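Local coordinates for mutT/nudix family protein (Listeria innocua, PDB 3I9X) that probably acts as a hydrolase of the Nudix family, this chain holding the Nudix domain of a longer protein, at residues A[23-37]-A[116-129]. Numbering follows the deposited sequence.
Sequences RTPDGYTSDMILTTV and GWIISRAFYAIVPP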
loop_
_atom_site.group_PDB
_atom_site.type_symbol
_atom_site.label_atom_id
_atom_site.label_comp_id
_atom_site.label_asym_id
_atom_site.label_seq_id
_atom_site.Cartn_x
_atom_site.Cartn_y
_atom_site.Cartn_z
ATOM N N ARG A 23 18.530 -8.764 -6.298
ATOM C CA ARG A 23 17.535 -7.936 -7.039
ATOM C C ARG A 23 16.576 -7.183 -6.088
ATOM O O ARG A 23 15.786 -7.818 -5.378
ATOM C CB ARG A 23 16.727 -8.847 -7.957
ATOM C CG ARG A 23 15.634 -8.145 -8.798
ATOM C CD ARG A 23 16.136 -7.629 -10.175
ATOM N NE ARG A 23 16.234 -6.160 -10.256
ATOM C CZ ARG A 23 15.397 -5.347 -10.921
ATOM N NH1 ARG A 23 14.334 -5.812 -11.586
ATOM N NH2 ARG A 23 15.620 -4.040 -10.898
ATOM N N THR A 24 16.640 -5.851 -6.093
ATOM C CA THR A 24 15.786 -5.022 -5.246
ATOM C C THR A 24 14.951 -4.049 -6.098
ATOM O O THR A 24 15.172 -3.944 -7.317
ATOM C CB THR A 24 16.615 -4.229 -4.236
ATOM O OG1 THR A 24 17.431 -3.300 -4.938
ATOM C CG2 THR A 24 17.491 -5.156 -3.361
ATOM N N PRO A 25 13.969 -3.344 -5.481
ATOM C CA PRO A 25 13.141 -2.495 -6.349
ATOM C C PRO A 25 13.879 -1.249 -6.793
ATOM O O PRO A 25 14.766 -0.738 -6.113
ATOM C CB PRO A 25 11.951 -2.110 -5.464
ATOM C CG PRO A 25 12.015 -3.059 -4.280
ATOM C CD PRO A 25 13.478 -3.310 -4.092
ATOM N N ASP A 26 13.465 -0.755 -7.936
ATOM C CA ASP A 26 14.086 0.403 -8.542
ATOM C C ASP A 26 13.497 1.699 -8.065
ATOM O O ASP A 26 14.091 2.769 -8.282
ATOM C CB ASP A 26 13.977 0.267 -10.048
ATOM C CG ASP A 26 14.784 -0.872 -10.537
ATOM O OD1 ASP A 26 14.313 -1.681 -11.368
ATOM O OD2 ASP A 26 15.914 -0.987 -10.001
ATOM N N GLY A 27 12.366 1.639 -7.363
ATOM C CA GLY A 27 11.717 2.888 -6.969
ATOM C C GLY A 27 10.418 2.701 -6.225
ATOM O O GLY A 27 9.744 1.698 -6.368
ATOM N N TYR A 28 10.095 3.712 -5.438
ATOM C CA TYR A 28 8.851 3.809 -4.738
ATOM C C TYR A 28 8.299 5.166 -5.062
ATOM O O TYR A 28 8.978 6.162 -4.819
ATOM C CB TYR A 28 9.153 3.724 -3.232
ATOM C CG TYR A 28 7.976 3.674 -2.308
ATOM C CD1 TYR A 28 6.818 2.938 -2.627
ATOM C CD2 TYR A 28 8.043 4.271 -1.048
ATOM C CE1 TYR A 28 5.770 2.860 -1.741
ATOM C CE2 TYR A 28 6.995 4.192 -0.161
ATOM C CZ TYR A 28 5.856 3.481 -0.492
ATOM O OH TYR A 28 4.800 3.412 0.427
ATOM N N THR A 29 7.053 5.212 -5.545
ATOM C CA THR A 29 6.378 6.474 -5.832
ATOM C C THR A 29 5.078 6.682 -5.039
ATOM O O THR A 29 4.465 5.740 -4.547
ATOM C CB THR A 29 6.068 6.637 -7.330
ATOM O OG1 THR A 29 5.141 5.636 -7.716
ATOM C CG2 THR A 29 7.321 6.461 -8.176
ATOM N N SER A 30 4.739 7.954 -4.878
ATOM C CA SER A 30 3.513 8.421 -4.272
ATOM C C SER A 30 2.717 9.106 -5.377
ATOM O O SER A 30 3.139 10.147 -5.877
ATOM C CB SER A 30 3.864 9.434 -3.206
ATOM O OG SER A 30 2.809 9.591 -2.297
ATOM N N ASP A 31 1.640 8.477 -5.831
ATOM C CA ASP A 31 0.810 9.013 -6.932
ATOM C C ASP A 31 -0.568 9.436 -6.432
ATOM O O ASP A 31 -1.183 8.745 -5.610
ATOM C CB ASP A 31 0.712 7.958 -8.039
ATOM C CG ASP A 31 2.058 7.714 -8.710
ATOM O OD1 ASP A 31 2.667 8.726 -9.135
ATOM O OD2 ASP A 31 2.526 6.545 -8.772
ATOM N N MET A 32 -1.041 10.565 -6.961
ATOM C CA MET A 32 -2.203 11.276 -6.445
ATOM C C MET A 32 -3.327 11.432 -7.465
ATOM O O MET A 32 -3.167 12.097 -8.489
ATOM C CB MET A 32 -1.799 12.675 -6.001
ATOM C CG MET A 32 -0.537 12.700 -5.049
ATOM S SD MET A 32 -0.275 14.330 -4.217
ATOM C CE MET A 32 -2.057 14.795 -4.334
ATOM N N ILE A 33 -4.464 10.832 -7.177
ATOM C CA ILE A 33 -5.695 11.119 -7.903
ATOM C C ILE A 33 -6.275 12.383 -7.270
ATOM O O ILE A 33 -6.822 12.359 -6.154
ATOM C CB ILE A 33 -6.633 9.974 -7.802
ATOM C CG1 ILE A 33 -6.017 8.766 -8.505
ATOM C CG2 ILE A 33 -7.964 10.269 -8.394
ATOM C CD1 ILE A 33 -6.060 8.907 -9.937
ATOM N N LEU A 34 -6.151 13.480 -7.994
ATOM C CA LEU A 34 -6.540 14.792 -7.505
ATOM C C LEU A 34 -7.839 15.253 -8.114
ATOM O O LEU A 34 -7.867 15.667 -9.285
ATOM C CB LEU A 34 -5.447 15.790 -7.867
ATOM C CG LEU A 34 -5.206 17.017 -7.033
ATOM C CD1 LEU A 34 -5.440 16.640 -5.579
ATOM C CD2 LEU A 34 -3.738 17.521 -7.246
ATOM N N THR A 35 -8.907 15.208 -7.330
ATOM C CA THR A 35 -10.254 15.445 -7.866
ATOM C C THR A 35 -10.984 16.632 -7.276
ATOM O O THR A 35 -10.636 17.129 -6.195
ATOM C CB THR A 35 -11.131 14.221 -7.706
ATOM O OG1 THR A 35 -11.529 14.064 -6.350
ATOM C CG2 THR A 35 -10.408 12.951 -8.172
ATOM N N THR A 36 -11.983 17.099 -8.019
ATOM C CA THR A 36 -12.926 18.118 -7.559
ATOM C C THR A 36 -14.289 17.834 -8.162
ATOM O O THR A 36 -14.449 16.916 -8.966
ATOM C CB THR A 36 -12.492 19.538 -7.879
ATOM O OG1 THR A 36 -13.345 20.465 -7.192
ATOM C CG2 THR A 36 -12.544 19.823 -9.356
ATOM N N VAL A 37 -15.283 18.576 -7.709
ATOM C CA VAL A 37 -16.624 18.464 -8.248
ATOM C C VAL A 37 -16.923 19.842 -8.810
ATOM O O VAL A 37 -16.641 20.849 -8.172
ATOM C CB VAL A 37 -17.646 18.024 -7.191
ATOM C CG1 VAL A 37 -19.104 18.244 -7.691
ATOM C CG2 VAL A 37 -17.460 16.544 -6.823
ATOM N N GLY A 116 11.505 0.231 -14.794
ATOM C CA GLY A 116 12.008 -0.807 -13.869
ATOM C C GLY A 116 10.967 -1.387 -12.888
ATOM O O GLY A 116 9.779 -1.470 -13.185
ATOM N N TRP A 117 11.432 -1.822 -11.724
ATOM C CA TRP A 117 10.539 -2.388 -10.684
ATOM C C TRP A 117 10.112 -1.225 -9.767
ATOM O O TRP A 117 10.865 -0.833 -8.855
ATOM C CB TRP A 117 11.286 -3.496 -9.916
ATOM C CG TRP A 117 10.517 -4.207 -8.841
ATOM C CD1 TRP A 117 9.186 -4.157 -8.613
ATOM C CD2 TRP A 117 11.059 -5.134 -7.892
ATOM N NE1 TRP A 117 8.860 -4.976 -7.554
ATOM C CE2 TRP A 117 9.998 -5.587 -7.098
ATOM C CE3 TRP A 117 12.344 -5.627 -7.647
ATOM C CZ2 TRP A 117 10.173 -6.526 -6.076
ATOM C CZ3 TRP A 117 12.529 -6.552 -6.617
ATOM C CH2 TRP A 117 11.452 -6.989 -5.846
ATOM N N ILE A 118 8.975 -0.591 -10.080
ATOM C CA ILE A 118 8.596 0.631 -9.332
ATOM C C ILE A 118 7.246 0.374 -8.685
ATOM O O ILE A 118 6.313 -0.103 -9.335
ATOM C CB ILE A 118 8.627 1.909 -10.225
ATOM C CG1 ILE A 118 10.059 2.180 -10.709
ATOM C CG2 ILE A 118 8.169 3.133 -9.458
ATOM C CD1 ILE A 118 10.126 2.993 -11.975
ATOM N N ILE A 119 7.196 0.599 -7.382
ATOM C CA ILE A 119 6.016 0.339 -6.583
ATOM C C ILE A 119 5.389 1.690 -6.291
ATOM O O ILE A 119 6.088 2.625 -5.825
ATOM C CB ILE A 119 6.406 -0.351 -5.281
ATOM C CG1 ILE A 119 7.014 -1.739 -5.584
ATOM C CG2 ILE A 119 5.217 -0.480 -4.338
ATOM C CD1 ILE A 119 8.198 -2.069 -4.647
ATOM N N SER A 120 4.107 1.816 -6.651
ATOM C CA SER A 120 3.356 3.038 -6.420
ATOM C C SER A 120 2.369 2.927 -5.268
ATOM O O SER A 120 1.531 2.061 -5.272
ATOM C CB SER A 120 2.569 3.423 -7.670
ATOM O OG SER A 120 1.534 4.310 -7.311
ATOM N N ARG A 121 2.446 3.860 -4.332
ATOM C CA ARG A 121 1.463 4.055 -3.297
ATOM C C ARG A 121 0.494 5.156 -3.762
ATOM O O ARG A 121 0.867 6.305 -4.004
ATOM C CB ARG A 121 2.188 4.411 -1.993
ATOM C CG ARG A 121 1.330 4.651 -0.705
ATOM C CD ARG A 121 0.217 3.770 -0.601
ATOM N NE ARG A 121 -0.310 3.661 0.748
ATOM C CZ ARG A 121 -1.399 2.955 1.063
ATOM N NH1 ARG A 121 -2.087 2.315 0.127
ATOM N NH2 ARG A 121 -1.792 2.873 2.338
ATOM N N ALA A 122 -0.763 4.796 -3.932
ATOM C CA ALA A 122 -1.708 5.712 -4.536
ATOM C C ALA A 122 -2.686 6.308 -3.521
ATOM O O ALA A 122 -3.163 5.618 -2.613
ATOM C CB ALA A 122 -2.414 5.024 -5.627
ATOM N N PHE A 123 -2.930 7.593 -3.649
ATOM C CA PHE A 123 -3.818 8.316 -2.772
ATOM C C PHE A 123 -4.830 9.061 -3.636
ATOM O O PHE A 123 -4.499 9.421 -4.790
ATOM C CB PHE A 123 -3.043 9.374 -1.986
ATOM C CG PHE A 123 -1.963 8.826 -1.051
ATOM C CD1 PHE A 123 -2.224 8.628 0.318
ATOM C CD2 PHE A 123 -0.670 8.625 -1.512
ATOM C CE1 PHE A 123 -1.244 8.162 1.189
ATOM C CE2 PHE A 123 0.337 8.165 -0.651
ATOM C CZ PHE A 123 0.045 7.919 0.701
ATOM N N TYR A 124 -6.023 9.329 -3.103
ATOM C CA TYR A 124 -6.863 10.381 -3.684
ATOM C C TYR A 124 -7.134 11.538 -2.744
ATOM O O TYR A 124 -7.031 11.405 -1.547
ATOM C CB TYR A 124 -8.187 9.839 -4.176
ATOM C CG TYR A 124 -9.241 9.413 -3.155
ATOM C CD1 TYR A 124 -10.096 10.330 -2.571
ATOM C CD2 TYR A 124 -9.444 8.076 -2.887
ATOM C CE1 TYR A 124 -11.119 9.910 -1.709
ATOM C CE2 TYR A 124 -10.442 7.642 -2.019
ATOM C CZ TYR A 124 -11.279 8.559 -1.436
ATOM O OH TYR A 124 -12.256 8.096 -0.571
ATOM N N ALA A 125 -7.500 12.667 -3.316
ATOM C CA ALA A 125 -7.942 13.827 -2.555
ATOM C C ALA A 125 -9.091 14.490 -3.309
ATOM O O ALA A 125 -9.143 14.446 -4.554
ATOM C CB ALA A 125 -6.797 14.814 -2.378
ATOM N N ILE A 126 -9.999 15.100 -2.545
ATOM C CA ILE A 126 -11.088 15.904 -3.079
ATOM C C ILE A 126 -10.890 17.346 -2.635
ATOM O O ILE A 126 -10.997 17.661 -1.466
ATOM C CB ILE A 126 -12.435 15.369 -2.641
ATOM C CG1 ILE A 126 -12.599 13.937 -3.127
ATOM C CG2 ILE A 126 -13.605 16.234 -3.196
ATOM C CD1 ILE A 126 -13.569 13.156 -2.314
ATOM N N VAL A 127 -10.550 18.227 -3.566
ATOM C CA VAL A 127 -10.205 19.591 -3.208
ATOM C C VAL A 127 -11.195 20.535 -3.876
ATOM O O VAL A 127 -11.994 20.099 -4.693
ATOM C CB VAL A 127 -8.748 19.883 -3.558
ATOM C CG1 VAL A 127 -7.853 18.748 -3.021
ATOM C CG2 VAL A 127 -8.570 20.039 -5.071
ATOM N N PRO A 128 -11.216 21.811 -3.450
ATOM C CA PRO A 128 -12.075 22.767 -4.109
ATOM C C PRO A 128 -11.574 23.013 -5.523
ATOM O O PRO A 128 -10.368 22.947 -5.777
ATOM C CB PRO A 128 -11.965 24.037 -3.224
ATOM C CG PRO A 128 -11.542 23.529 -1.868
ATOM C CD PRO A 128 -10.577 22.399 -2.252
ATOM N N PRO A 129 -12.500 23.309 -6.436
ATOM C CA PRO A 129 -12.159 23.363 -7.856
ATOM C C PRO A 129 -11.183 24.454 -8.214
ATOM O O PRO A 129 -10.477 24.315 -9.210
ATOM C CB PRO A 129 -13.513 23.568 -8.555
ATOM C CG PRO A 129 -14.434 24.053 -7.512
ATOM C CD PRO A 129 -13.922 23.611 -6.175
#
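Pro25 lies flat on the indole of Trp117 where strands 27-40 and 118-126, parallel in the mixed Nudix sheet, begin to pair. Its CG stands 4.0 Å from the six-membered ring centroid, 2° off the normal, a CH-pi contact over the face. With CG anti to the backbone N (chi1 -178°), Trp117 swings its ring back along 23-25, and Ile119 CD1 fills in beside Pro25 CB at 3.8 Å. Asp26 OD1 clamps this end, taking the Trp117 N-H on its anti side and a salt bridge from Arg23 NH2 on its syn side.

Backbone bonds run from Gly27 to Val127, side chains alternating between two faces. Under helix 82-94, Tyr28 lies beside Arg121, its hydroxyl alongside Arg121 CB and CG and bonded to Asp108 of the second subunit, while Leu34 CD1 nestles between Ala125 CB and Val127 CG1. On the other face Thr29 CG2 abuts Ile118 CG2 at 3.7 Å, and Ile33 meets Tyr124 CB to CB below helix 161-177. There Asp31 OD2 takes a bound glycerol, probably from the crystallisation liquor, and two protein hydroxyls: Thr29 OG1 from above the carboxylate plane at 3.0 Å, and Ser120 OG on its anti lone pair at 2.8 Å.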